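Local coordinates for substrate-binding protein (Synechococcus sp., PDB 6WPN) that probably binds a sugar or oligosaccharide in the periplasm as the solute-binding component of a transport system, at residues 267-270 against 271-274; 368-371 against 372-376. One frame throughout, in Å; residues are numbered along the deposited sequence.

Contact 1: 267-270 against 271-274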
loop_
_atom_site.group_PDB
_atom_site.type_symbol
_atom_site.label_atom_id
_atom_site.label_comp_id
_atom_site.label_asym_id
_atom_site.label_seq_id
_atom_site.Cartn_x
_atom_site.Cartn_y
_atom_site.Cartn_z
ATOM N N PHE A 267 12.174 -1.336 -4.305
ATOM C CA PHE A 267 12.392 -2.692 -4.767
ATOM C C PHE A 267 13.214 -2.736 -6.047
ATOM O O PHE A 267 13.842 -3.761 -6.336
ATOM C CB PHE A 267 11.058 -3.396 -4.975
ATOM C CG PHE A 267 11.213 -4.802 -5.409
ATOM C CD1 PHE A 267 11.852 -5.713 -4.589
ATOM C CD2 PHE A 267 10.757 -5.216 -6.644
ATOM C CE1 PHE A 267 12.022 -7.017 -4.985
ATOM C CE2 PHE A 267 10.916 -6.526 -7.044
ATOM C CZ PHE A 267 11.558 -7.420 -6.220
ATOM N N LEU A 268 13.243 -1.639 -6.806
ATOM C CA LEU A 268 14.048 -1.608 -8.020
ATOM C C LEU A 268 15.534 -1.755 -7.716
ATOM O O LEU A 268 16.268 -2.355 -8.510
ATOM C CB LEU A 268 13.764 -0.322 -8.799
ATOM C CG LEU A 268 14.339 -0.172 -10.210
ATOM C CD1 LEU A 268 14.161 -1.441 -11.036
ATOM C CD2 LEU A 268 13.685 1.015 -10.900
ATOM N N ARG A 269 16.000 -1.233 -6.577
ATOM C CA ARG A 269 17.419 -1.356 -6.249
ATOM C C ARG A 269 17.789 -2.797 -5.916
ATOM O O ARG A 269 18.891 -3.250 -6.246
ATOM C CB ARG A 269 17.788 -0.424 -5.093
ATOM C CG ARG A 269 19.274 -0.452 -4.714
ATOM C CD ARG A 269 20.155 0.322 -5.706
ATOM N NE ARG A 269 20.167 1.762 -5.441
ATOM C CZ ARG A 269 20.824 2.661 -6.170
ATOM N NH1 ARG A 269 21.531 2.281 -7.226
ATOM N NH2 ARG A 269 20.770 3.947 -5.846
ATOM N N SER A 270 16.887 -3.537 -5.266
ATOM C CA SER A 270 17.170 -4.942 -4.996
ATOM C C SER A 270 17.089 -5.777 -6.267
ATOM O O SER A 270 17.805 -6.775 -6.395
ATOM C CB SER A 270 16.225 -5.485 -3.922
ATOM O OG SER A 270 14.877 -5.259 -4.272
ATOM N N ILE A 271 16.243 -5.380 -7.220
ATOM C CA ILE A 271 16.266 -6.013 -8.536
ATOM C C ILE A 271 17.615 -5.780 -9.200
ATOM O O ILE A 271 18.180 -6.682 -9.831
ATOM C CB ILE A 271 15.118 -5.482 -9.413
ATOM C CG1 ILE A 271 13.763 -5.900 -8.854
ATOM C CG2 ILE A 271 15.267 -5.961 -10.854
ATOM C CD1 ILE A 271 12.602 -5.371 -9.676
ATOM N N GLN A 272 18.141 -4.556 -9.088
ATOM C CA GLN A 272 19.433 -4.246 -9.688
ATOM C C GLN A 272 20.517 -5.165 -9.151
ATOM O O GLN A 272 21.359 -5.653 -9.913
ATOM C CB GLN A 272 19.803 -2.785 -9.431
ATOM C CG GLN A 272 19.004 -1.784 -10.242
ATOM C CD GLN A 272 19.353 -0.346 -9.908
ATOM O OE1 GLN A 272 20.185 -0.079 -9.043
ATOM N NE2 GLN A 272 18.731 0.589 -10.611
ATOM N N THR A 273 20.505 -5.425 -7.843
ATOM C CA THR A 273 21.530 -6.271 -7.243
ATOM C C THR A 273 21.244 -7.751 -7.465
ATOM O O THR A 273 22.159 -8.522 -7.766
ATOM C CB THR A 273 21.644 -5.973 -5.747
ATOM O OG1 THR A 273 20.383 -6.217 -5.111
ATOM C CG2 THR A 273 22.037 -4.523 -5.518
ATOM N N ASN A 274 19.980 -8.162 -7.346
ATOM C CA ASN A 274 19.654 -9.583 -7.415
ATOM C C ASN A 274 19.532 -10.093 -8.845
ATOM O O ASN A 274 19.823 -11.263 -9.104
ATOM C CB ASN A 274 18.352 -9.859 -6.656
ATOM C CG ASN A 274 18.514 -9.730 -5.152
ATOM O OD1 ASN A 274 19.623 -9.803 -4.621
ATOM N ND2 ASN A 274 17.402 -9.523 -4.457
#
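Ile271 lays its CG1 methylene over one face of the Phe267 ring one helical turn earlier, a CH-pi contact with CG1 3.9 Å from the centroid of that ring. The rest of the branch runs on toward the ring's rim, where Ile271 CD1 comes within 3.3 Å of Phe267 CE2, and the two side chains cross at roughly a right angle. Phe267 carries its CG opposite the backbone N (chi1 -178°), while Ile271 CG1 stands opposite its own carbonyl carbon; these two settings bring ring and methylene together. This is the tight side: helix 246-254 packs on both residues through Gln254, and Leu268 touches helix 359-374 and strand 282-285. Phe267 O accepts twice, from Ile271 N in the ordinary i to i+4 bond and from Ser270 OG at 2.8 Å, which ties the serine hydroxyl back to its own turn.

All of this lies in the last two turns of helix 265-274, within a protein of the bacterial extracellular solute-binding family. At its C-terminal end the packing gives way to exposed polar groups. Thr273 OG1 donates to Ser270 O at 2.9 Å, and Asn274 N reaches that same oxygen at 2.7 Å, both from one face of the carbonyl plane. Thr273 and Asn274 are themselves exposed. Arg269 is modelled in two conformers; in the one described its chain bends at chi2 and chi3, and NH1 lies 3.3 Å from Gln272 OE1, a weak and doubtful bond with an N-H...O angle of 132° and the guanidinium and amide planes 79° apart. The amide of Gln272 is held more firmly at its other end, where NE2 donates to Gln363 OE1 and Ala360 O.

Contact 2: 368-371 against 372-376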
loop_
_atom_site.group_PDB
_atom_site.type_symbol
_atom_site.label_atom_id
_atom_site.label_comp_id
_atom_site.label_asym_id
_atom_site.label_seq_id
_atom_site.Cartn_x
_atom_site.Cartn_y
_atom_site.Cartn_z
ATOM N N ARG A 368 11.961 7.147 -8.686
ATOM C CA ARG A 368 11.556 8.017 -7.583
ATOM C C ARG A 368 10.878 9.282 -8.098
ATOM O O ARG A 368 9.914 9.769 -7.496
ATOM C CB ARG A 368 12.762 8.385 -6.718
ATOM C CG ARG A 368 13.416 7.230 -5.985
ATOM C CD ARG A 368 14.634 7.720 -5.227
ATOM N NE ARG A 368 14.252 8.701 -4.216
ATOM C CZ ARG A 368 15.093 9.547 -3.633
ATOM N NH1 ARG A 368 16.379 9.547 -3.962
ATOM N NH2 ARG A 368 14.640 10.403 -2.727
ATOM N N LEU A 369 11.362 9.818 -9.218
ATOM C CA LEU A 369 10.771 11.029 -9.776
ATOM C C LEU A 369 9.378 10.759 -10.324
ATOM O O LEU A 369 8.484 11.605 -10.208
ATOM C CB LEU A 369 11.674 11.591 -10.870
ATOM C CG LEU A 369 11.357 13.004 -11.349
ATOM C CD1 LEU A 369 11.384 13.961 -10.176
ATOM C CD2 LEU A 369 12.357 13.421 -12.411
ATOM N N LEU A 370 9.177 9.591 -10.936
ATOM C CA LEU A 370 7.851 9.249 -11.431
ATOM C C LEU A 370 6.864 9.061 -10.280
ATOM O O LEU A 370 5.702 9.471 -10.380
ATOM C CB LEU A 370 7.939 7.997 -12.301
ATOM C CG LEU A 370 6.757 7.686 -13.212
ATOM C CD1 LEU A 370 6.288 8.947 -13.905
ATOM C CD2 LEU A 370 7.176 6.644 -14.242
ATOM N N SER A 371 7.312 8.464 -9.172
ATOM C CA SER A 371 6.452 8.352 -7.993
ATOM C C SER A 371 6.071 9.724 -7.449
ATOM O O SER A 371 4.907 9.958 -7.097
ATOM C CB SER A 371 7.135 7.524 -6.904
ATOM O OG SER A 371 7.199 6.156 -7.260
ATOM N N ALA A 372 7.034 10.646 -7.368
ATOM C CA ALA A 372 6.729 11.970 -6.831
ATOM C C ALA A 372 5.770 12.736 -7.734
ATOM O O ALA A 372 4.934 13.503 -7.242
ATOM C CB ALA A 372 8.019 12.766 -6.626
ATOM N N GLU A 373 5.880 12.547 -9.046
ATOM C CA GLU A 373 4.982 13.213 -9.983
ATOM C C GLU A 373 3.586 12.598 -9.938
ATOM O O GLU A 373 2.581 13.313 -10.027
ATOM C CB GLU A 373 5.587 13.144 -11.381
ATOM C CG GLU A 373 6.838 14.004 -11.501
ATOM C CD GLU A 373 7.493 13.925 -12.864
ATOM O OE1 GLU A 373 7.625 12.804 -13.399
ATOM O OE2 GLU A 373 7.887 14.989 -13.393
ATOM N N THR A 374 3.511 11.273 -9.786
ATOM C CA THR A 374 2.228 10.573 -9.726
ATOM C C THR A 374 1.441 10.937 -8.471
ATOM O O THR A 374 0.204 10.904 -8.484
ATOM C CB THR A 374 2.458 9.060 -9.794
ATOM O OG1 THR A 374 3.235 8.750 -10.955
ATOM C CG2 THR A 374 1.141 8.317 -9.889
ATOM N N LEU A 375 2.138 11.289 -7.386
ATOM C CA LEU A 375 1.474 11.635 -6.131
ATOM C C LEU A 375 0.459 12.763 -6.294
ATOM O O LEU A 375 -0.551 12.789 -5.581
ATOM C CB LEU A 375 2.521 12.017 -5.083
ATOM C CG LEU A 375 1.959 12.475 -3.743
ATOM C CD1 LEU A 375 1.189 11.331 -3.111
ATOM C CD2 LEU A 375 3.081 12.955 -2.834
ATOM N N ASN A 376 0.679 13.678 -7.241
ATOM C CA ASN A 376 -0.248 14.792 -7.411
ATOM C C ASN A 376 -1.607 14.335 -7.919
ATOM O O ASN A 376 -2.589 15.071 -7.776
ATOM C CB ASN A 376 0.332 15.829 -8.373
ATOM C CG ASN A 376 1.562 16.513 -7.816
ATOM O OD1 ASN A 376 2.603 16.578 -8.473
ATOM N ND2 ASN A 376 1.450 17.030 -6.597
#
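Thr374 OG1 donates a hydrogen bond to Leu370 O at 2.6 Å, doubling the backbone bond of 2.9 Å from Thr374 N to the same oxygen. The two donors come from opposite faces of the Leu370 carbonyl plane, the hydroxyl standing above it by 36°, so this oxygen is gripped on both sides. What brings the hydroxyl back over the preceding turn is chi1 of -54°, which places OG1 beside the backbone N and opposite the carbonyl carbon. A valine in its place would probably leave Leu370 O with the backbone donor alone and lose the second grip on that turn.

Glu373 can be followed outward along its extended chain. Its CB lies 3.5 Å from Leu369 O, and CG comes closer to that oxygen, at 3.2 Å. The carboxyl carbon CD then passes 4.3 Å from Leu369 CG. At the tip, OE1 stays 3.5 Å from Leu369 O, two acceptors that do not bond to each other, with Leu370 CD1 farther off at 4.1 Å and the Glu373 and Leu370 chains crossing at about a right angle. The carboxylate lies beside the Leu369 carbonyl and the edge of the Leu370 side chain, on an exposed residue.

On another side the helix is well covered. Ala372 and Leu375 touch Leu337 of the short strand 337-338, while Leu370 and Ser371 pack on Leu145 of strand 137-149. The buried Ser371 hydroxyl bonds to Val143 O of that strand, so helix and sheet are joined by a polar link as well as by apolar contact. Leu375 N still completes an i to i+4 bond to Ser371 O. Helix 359-374 here spends its last turns against the mixed sheet, with Thr374 making the side-chain-to-backbone i to i-4 hydrogen bond familiar for threonine in alpha-helices.

How the contacts relate
Contact 1 and contact 2 are each internal to one helix, 265-274 and 359-374, and the second opens well after the first along the chain. Their centres lie 19 Å apart and their nearest atoms about 7 Å, so they do not touch directly. The connection runs through the earlier part of helix 359-374: Leu268, Arg269 and Gln272 of contact 1 rest on Ile364, a little upstream of contact 2. Arg335 approaches Arg269 in contact 1 and also touches Arg368 in contact 2. A 1,2-ethanediol molecule, probably from the crystallisation liquor, lies about 4 Å from the Gln272 side chain; its presence alone does not show where the sugar binds.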